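Local coordinates for putative acyl-[acyl-carrier-protein]--UDP-N-acetylglucosamine O-acyltransferase (Bacteroides fragilis, PDB 4R36) that probably transfers an acyl chain from acyl carrier protein to UDP-N-acetylglucosamine, the opening step of lipid A synthesis, on a left-handed beta-helix scaffold, at residues 122-125 / 126-130; 158-161 / 162-166. One frame throughout, in Å; residues are numbered along the deposited sequence.

Overall arrangement
Interactions 1 and 2 are the same corner of the left-handed beta-helix taken two coils apart: residues 122-130 and 158-166 are offset by 36 positions, and in both of the sheets they join one strand (141-142 or 147-148) lies between them. Their centres are 10 Å apart and their nearest atoms about 6 Å, without touching. Asn144 of the intervening coil bonds to both corners. Residues 122-130 include Asn127, its side chain about 5 Å from a bound 2-(2-methoxyethoxy)ethanol; the Val124 side chain is about 12 Å from that of His138. The Asn163 side chain is about 8 Å from those of Asn211 and Arg217. His138, Asn211 and Arg217 bind UDP-GlcNAc in another structure of the protein.

Interaction 1. Residues 122-125 / 126-130; sequences TIVG and NNNLL
Two first torsions set the meeting of Val124 with Asn128: Val124 turns CG1 opposite its own N (chi1 175°), and Asn128 swings CG to the side opposite its carbonyl carbon (chi1 -60°). The valine methyl CG1 and the amide nitrogen ND2 thereby come to 3.6 Å. The second torsion of Asn128 (-72°) twists the amide so that ND2, rather than OD1, faces the end of the strand, where it also lies 3.5 Å from Gly125 C. The methyl can offer the amide only van der Waals contact, and no hydrogen bond spans the turn. The polar ends of Asn128 are instead satisfied on the next coil, ND2 by Gly143 O and OD1 by Cys146 N, which together fix the rotation of this buried amide. On the preceding coil, Asn104 grips the backbone at two points, Gly125 O and Asn128 N. Deeper in, Val124 CG2 and Leu130 CD1 approach only to 4.5 Å, a marginal apolar contact. Asn126 turns outward and bonds through OD1 to Asp102 N, while the exposed Asn127 takes a left-handed backbone conformation (positive phi and psi) at the corner and belongs to the pocket that holds a 2-(2-methoxyethoxy)ethanol molecule, probably from the crystallisation liquor. Such a bend between strands 121-124 and 129-130, with buried asparagine tying successive coils, forms a corner of the left-handed beta-helix built from hexapeptide repeats.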
ATOM      1  N   THR A 122      -4.255 -14.705  16.209  1.00 17.22           N
ATOM      2  CA  THR A 122      -3.494 -14.384  14.981  1.00 16.51           C
ATOM      3  C   THR A 122      -2.070 -14.804  15.329  1.00 16.25           C
ATOM      4  O   THR A 122      -1.521 -14.397  16.337  1.00 17.07           O
ATOM      5  CB  THR A 122      -3.580 -12.893  14.669  1.00 15.09           C
ATOM      6  OG1 THR A 122      -4.958 -12.519  14.653  1.00 15.27           O
ATOM      7  CG2 THR A 122      -2.906 -12.598  13.326  1.00 15.38           C
ATOM      8  N   ILE A 123      -1.475 -15.651  14.505  1.00 14.84           N
ATOM      9  CA  ILE A 123      -0.177 -16.244  14.803  1.00 15.92           C
ATOM     10  C   ILE A 123       0.805 -16.133  13.662  1.00 16.73           C
ATOM     11  O   ILE A 123       0.528 -16.595  12.540  1.00 17.60           O
ATOM     12  CB  ILE A 123      -0.307 -17.732  15.142  1.00 15.36           C
ATOM     13  CG1 ILE A 123      -1.249 -17.925  16.372  1.00 17.77           C
ATOM     14  CG2 ILE A 123       1.055 -18.402  15.340  1.00 18.57           C
ATOM     15  CD1 ILE A 123      -1.622 -19.369  16.646  1.00 19.47           C
ATOM     16  N   VAL A 124       1.967 -15.557  13.975  1.00 15.55           N
ATOM     17  CA  VAL A 124       3.154 -15.540  13.129  1.00 16.38           C
ATOM     18  C   VAL A 124       4.239 -16.368  13.840  1.00 17.61           C
ATOM     19  O   VAL A 124       4.399 -16.245  15.053  1.00 16.84           O
ATOM     20  CB  VAL A 124       3.657 -14.126  12.954  1.00 16.06           C
ATOM     21  CG1 VAL A 124       4.976 -14.058  12.182  1.00 16.63           C
ATOM     22  CG2 VAL A 124       2.657 -13.265  12.207  1.00 17.03           C
ATOM     23  N   GLY A 125       4.883 -17.278  13.093  1.00 15.94           N
ATOM     24  CA  GLY A 125       5.912 -18.205  13.584  1.00 16.44           C
ATOM     25  C   GLY A 125       7.279 -17.575  13.813  1.00 16.93           C
ATOM     26  O   GLY A 125       7.382 -16.474  14.399  1.00 15.53           O
ATOM     27  N   ASN A 126       8.317 -18.259  13.320  1.00 17.10           N
ATOM     28  CA  ASN A 126       9.678 -17.853  13.610  1.00 16.84           C
ATOM     29  C   ASN A 126      10.438 -17.470  12.350  1.00 17.50           C
ATOM     30  O   ASN A 126      10.157 -18.013  11.265  1.00 15.40           O
ATOM     31  CB  ASN A 126      10.400 -19.003  14.274  1.00 17.52           C
ATOM     32  CG  ASN A 126       9.655 -19.559  15.457  1.00 17.95           C
ATOM     33  OD1 ASN A 126       9.124 -18.820  16.338  1.00 18.87           O
ATOM     34  ND2 ASN A 126       9.594 -20.861  15.510  1.00 19.22           N
ATOM     35  N   ASN A 127      11.404 -16.562  12.474  1.00 16.38           N
ATOM     36  CA  ASN A 127      12.381 -16.331  11.390  1.00 17.14           C
ATOM     37  C   ASN A 127      11.677 -15.797  10.109  1.00 16.66           C
ATOM     38  O   ASN A 127      12.112 -16.114   9.007  1.00 15.06           O
ATOM     39  CB  ASN A 127      13.211 -17.581  11.054  1.00 20.76           C
ATOM     40  CG  ASN A 127      13.820 -18.219  12.312  1.00 25.61           C
ATOM     41  OD1 ASN A 127      14.601 -17.635  12.948  1.00 30.86           O
ATOM     42  ND2 ASN A 127      13.460 -19.417  12.606  1.00 35.83           N
ATOM     43  N   ASN A 128      10.672 -14.960  10.294  1.00 15.52           N
ATOM     44  CA  ASN A 128      10.050 -14.304   9.176  1.00 15.95           C
ATOM     45  C   ASN A 128      10.518 -12.911   9.010  1.00 15.89           C
ATOM     46  O   ASN A 128      10.834 -12.225   9.997  1.00 17.12           O
ATOM     47  CB  ASN A 128       8.551 -14.306   9.392  1.00 15.48           C
ATOM     48  CG  ASN A 128       8.001 -15.705   9.503  1.00 15.00           C
ATOM     49  OD1 ASN A 128       7.922 -16.459   8.484  1.00 15.21           O
ATOM     50  ND2 ASN A 128       7.549 -16.046  10.721  1.00 14.74           N
ATOM     51  N   LEU A 129      10.456 -12.439   7.777  1.00 15.18           N
ATOM     52  CA  LEU A 129      10.584 -11.017   7.455  1.00 15.29           C
ATOM     53  C   LEU A 129       9.277 -10.493   6.881  1.00 16.21           C
ATOM     54  O   LEU A 129       8.833 -10.910   5.818  1.00 16.71           O
ATOM     55  CB  LEU A 129      11.692 -10.816   6.463  1.00 16.79           C
ATOM     56  CG  LEU A 129      11.847  -9.474   5.807  1.00 16.69           C
ATOM     57  CD1 LEU A 129      11.953  -8.332   6.823  1.00 17.99           C
ATOM     58  CD2 LEU A 129      12.995  -9.436   4.823  1.00 17.78           C
ATOM     59  N   LEU A 130       8.674  -9.579   7.594  1.00 14.67           N
ATOM     60  CA  LEU A 130       7.458  -8.907   7.163  1.00 15.07           C
ATOM     61  C   LEU A 130       7.859  -7.493   6.870  1.00 15.21           C
ATOM     62  O   LEU A 130       8.065  -6.699   7.744  1.00 14.34           O
ATOM     63  CB  LEU A 130       6.354  -8.981   8.205  1.00 16.03           C
ATOM     64  CG  LEU A 130       5.916 -10.396   8.744  1.00 18.46           C
ATOM     65  CD1 LEU A 130       4.671 -10.230   9.610  1.00 19.61           C
ATOM     66  CD2 LEU A 130       5.587 -11.361   7.605  1.00 19.97           C
TER

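Interaction 2. Residues 158-161 / 162-166; sequences IIID and DNAII
Ile160 packs against Ala164 and Ile166 across the bend that joins strand 159-160 to strand 165-166. The closest apolar pair is Ile160 CG2 with Ala164 CB, at 3.7 Å. A first torsion of -47° sets CG2 of Ile160 beside its carbonyl carbon, on the side of the turn, and leaves the CG1 branch to carry CD1 deeper. There CD1 of Ile160 meets CD1 of Ile166 tip to tip at 4.1 Å; Ile166 reaches it with an extended second torsion (176°), whereas Ile160 folds its own branch. All three residues are buried, and Met172 on the third side of the coil, with Ile142 and Val178 of the adjacent coils, continues the hydrocarbon lining around Ile160. The backbone also comes close to this cluster, Asp161 O lying 4.0 Å from Ala164 CB, but no hydrogen bond crosses between the segments.

The outer side of the bend is looser and polar. Asp161, Asp162 and Asn163 are partly exposed, and the side chain of Asn163, at a residue with positive phi and psi, comes no nearer than 5.7 Å to residues 158-161; it touches Tyr181 and Arg218 instead. The two carboxylates diverge, with Asp161 OD1 and Asp162 OD1 6.8 Å apart. Asp161 OD2 forms a salt bridge to Arg177 NH2 and a hydrogen bond with Tyr261 OH, while Asp162 OD1 accepts from Asn144 N. Chemically, then, the contact divides in two: methyl groups make the side-chain contacts across the inner angle, and the acids bond outside the turn, Asp162 to the preceding coil and Asp161 to the following coil and helix 257-267. The separation probably eases repulsion between the carboxylates, and Arg177 would be expected to stabilise the ionised form of Asp161.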
ATOM      1  N   ILE A 158      -6.224 -16.645   6.777  1.00 16.82           N
ATOM      2  CA  ILE A 158      -5.335 -17.236   5.807  1.00 16.34           C
ATOM      3  C   ILE A 158      -4.281 -18.097   6.491  1.00 16.40           C
ATOM      4  O   ILE A 158      -4.121 -18.085   7.728  1.00 15.51           O
ATOM      5  CB  ILE A 158      -4.637 -16.174   4.923  1.00 18.07           C
ATOM      6  CG1 ILE A 158      -3.749 -15.223   5.720  1.00 16.60           C
ATOM      7  CG2 ILE A 158      -5.687 -15.416   4.122  1.00 18.67           C
ATOM      8  CD1 ILE A 158      -2.312 -15.647   6.031  1.00 18.14           C
ATOM      9  N   ILE A 159      -3.624 -18.921   5.687  1.00 15.04           N
ATOM     10  CA  ILE A 159      -2.552 -19.741   6.120  1.00 14.20           C
ATOM     11  C   ILE A 159      -1.381 -19.640   5.155  1.00 14.92           C
ATOM     12  O   ILE A 159      -1.523 -19.828   3.942  1.00 14.72           O
ATOM     13  CB  ILE A 159      -2.956 -21.216   6.268  1.00 16.26           C
ATOM     14  CG1 ILE A 159      -4.069 -21.355   7.326  1.00 17.37           C
ATOM     15  CG2 ILE A 159      -1.724 -22.125   6.596  1.00 17.16           C
ATOM     16  CD1 ILE A 159      -4.629 -22.793   7.324  1.00 19.12           C
ATOM     17  N   ILE A 160      -0.193 -19.388   5.696  1.00 15.51           N
ATOM     18  CA  ILE A 160       1.025 -19.390   4.896  1.00 16.13           C
ATOM     19  C   ILE A 160       1.935 -20.471   5.514  1.00 15.90           C
ATOM     20  O   ILE A 160       2.265 -20.426   6.707  1.00 18.43           O
ATOM     21  CB  ILE A 160       1.798 -18.063   4.882  1.00 16.02           C
ATOM     22  CG1 ILE A 160       0.983 -16.803   4.644  1.00 18.40           C
ATOM     23  CG2 ILE A 160       3.092 -18.142   4.031  1.00 15.79           C
ATOM     24  CD1 ILE A 160       0.331 -16.645   3.373  1.00 20.55           C
ATOM     25  N   ASP A 161       2.310 -21.422   4.674  1.00 16.47           N
ATOM     26  CA  ASP A 161       3.200 -22.530   5.076  1.00 16.50           C
ATOM     27  C   ASP A 161       4.659 -22.037   5.129  1.00 17.87           C
ATOM     28  O   ASP A 161       4.986 -20.968   4.639  1.00 20.67           O
ATOM     29  CB  ASP A 161       3.094 -23.724   4.129  1.00 15.43           C
ATOM     30  CG  ASP A 161       1.752 -24.430   4.164  1.00 16.64           C
ATOM     31  OD1 ASP A 161       0.746 -23.970   4.781  1.00 16.75           O
ATOM     32  OD2 ASP A 161       1.625 -25.487   3.460  1.00 17.48           O
ATOM     33  N   ASP A 162       5.552 -22.853   5.650  1.00 17.97           N
ATOM     34  CA  ASP A 162       6.929 -22.425   5.788  1.00 18.54           C
ATOM     35  C   ASP A 162       7.647 -22.098   4.496  1.00 19.38           C
ATOM     36  O   ASP A 162       7.457 -22.733   3.437  1.00 18.79           O
ATOM     37  CB  ASP A 162       7.703 -23.511   6.513  1.00 20.28           C
ATOM     38  CG  ASP A 162       7.229 -23.703   7.965  1.00 22.13           C
ATOM     39  OD1 ASP A 162       6.345 -22.934   8.501  1.00 19.71           O
ATOM     40  OD2 ASP A 162       7.661 -24.734   8.566  1.00 29.82           O
ATOM     41  N   ASN A 163       8.576 -21.185   4.588  1.00 16.32           N
ATOM     42  CA  ASN A 163       9.521 -20.892   3.508  1.00 19.73           C
ATOM     43  C   ASN A 163       8.964 -20.228   2.240  1.00 19.75           C
ATOM     44  O   ASN A 163       9.543 -20.339   1.181  1.00 18.86           O
ATOM     45  CB  ASN A 163      10.380 -22.113   3.130  1.00 22.90           C
ATOM     46  CG  ASN A 163      10.939 -22.835   4.329  1.00 24.11           C
ATOM     47  OD1 ASN A 163      10.662 -23.999   4.561  1.00 27.89           O
ATOM     48  ND2 ASN A 163      11.659 -22.111   5.115  1.00 22.76           N
ATOM     49  N   ALA A 164       7.856 -19.529   2.344  1.00 16.92           N
ATOM     50  CA  ALA A 164       7.250 -18.918   1.202  1.00 18.19           C
ATOM     51  C   ALA A 164       7.894 -17.557   0.999  1.00 19.93           C
ATOM     52  O   ALA A 164       8.361 -16.955   1.950  1.00 18.64           O
ATOM     53  CB  ALA A 164       5.739 -18.737   1.451  1.00 20.72           C
ATOM     54  N   ILE A 165       7.961 -17.123  -0.242  1.00 16.99           N
ATOM     55  CA  ILE A 165       8.384 -15.799  -0.594  1.00 18.61           C
ATOM     56  C   ILE A 165       7.274 -15.096  -1.337  1.00 18.58           C
ATOM     57  O   ILE A 165       6.861 -15.524  -2.403  1.00 20.82           O
ATOM     58  CB  ILE A 165       9.671 -15.770  -1.417  1.00 21.62           C
ATOM     59  CG1 ILE A 165      10.791 -16.388  -0.581  1.00 25.07           C
ATOM     60  CG2 ILE A 165      10.008 -14.331  -1.788  1.00 23.19           C
ATOM     61  CD1 ILE A 165      12.116 -16.432  -1.284  1.00 31.79           C
ATOM     62  N   ILE A 166       6.769 -14.008  -0.772  1.00 17.09           N
ATOM     63  CA  ILE A 166       5.665 -13.243  -1.363  1.00 16.46           C
ATOM     64  C   ILE A 166       6.197 -11.857  -1.625  1.00 17.32           C
ATOM     65  O   ILE A 166       6.819 -11.250  -0.719  1.00 15.76           O
ATOM     66  CB  ILE A 166       4.460 -13.229  -0.420  1.00 16.55           C
ATOM     67  CG1 ILE A 166       4.098 -14.671  -0.080  1.00 18.91           C
ATOM     68  CG2 ILE A 166       3.305 -12.451  -1.012  1.00 17.11           C
ATOM     69  CD1 ILE A 166       2.977 -14.807   0.916  1.00 21.38           C
TER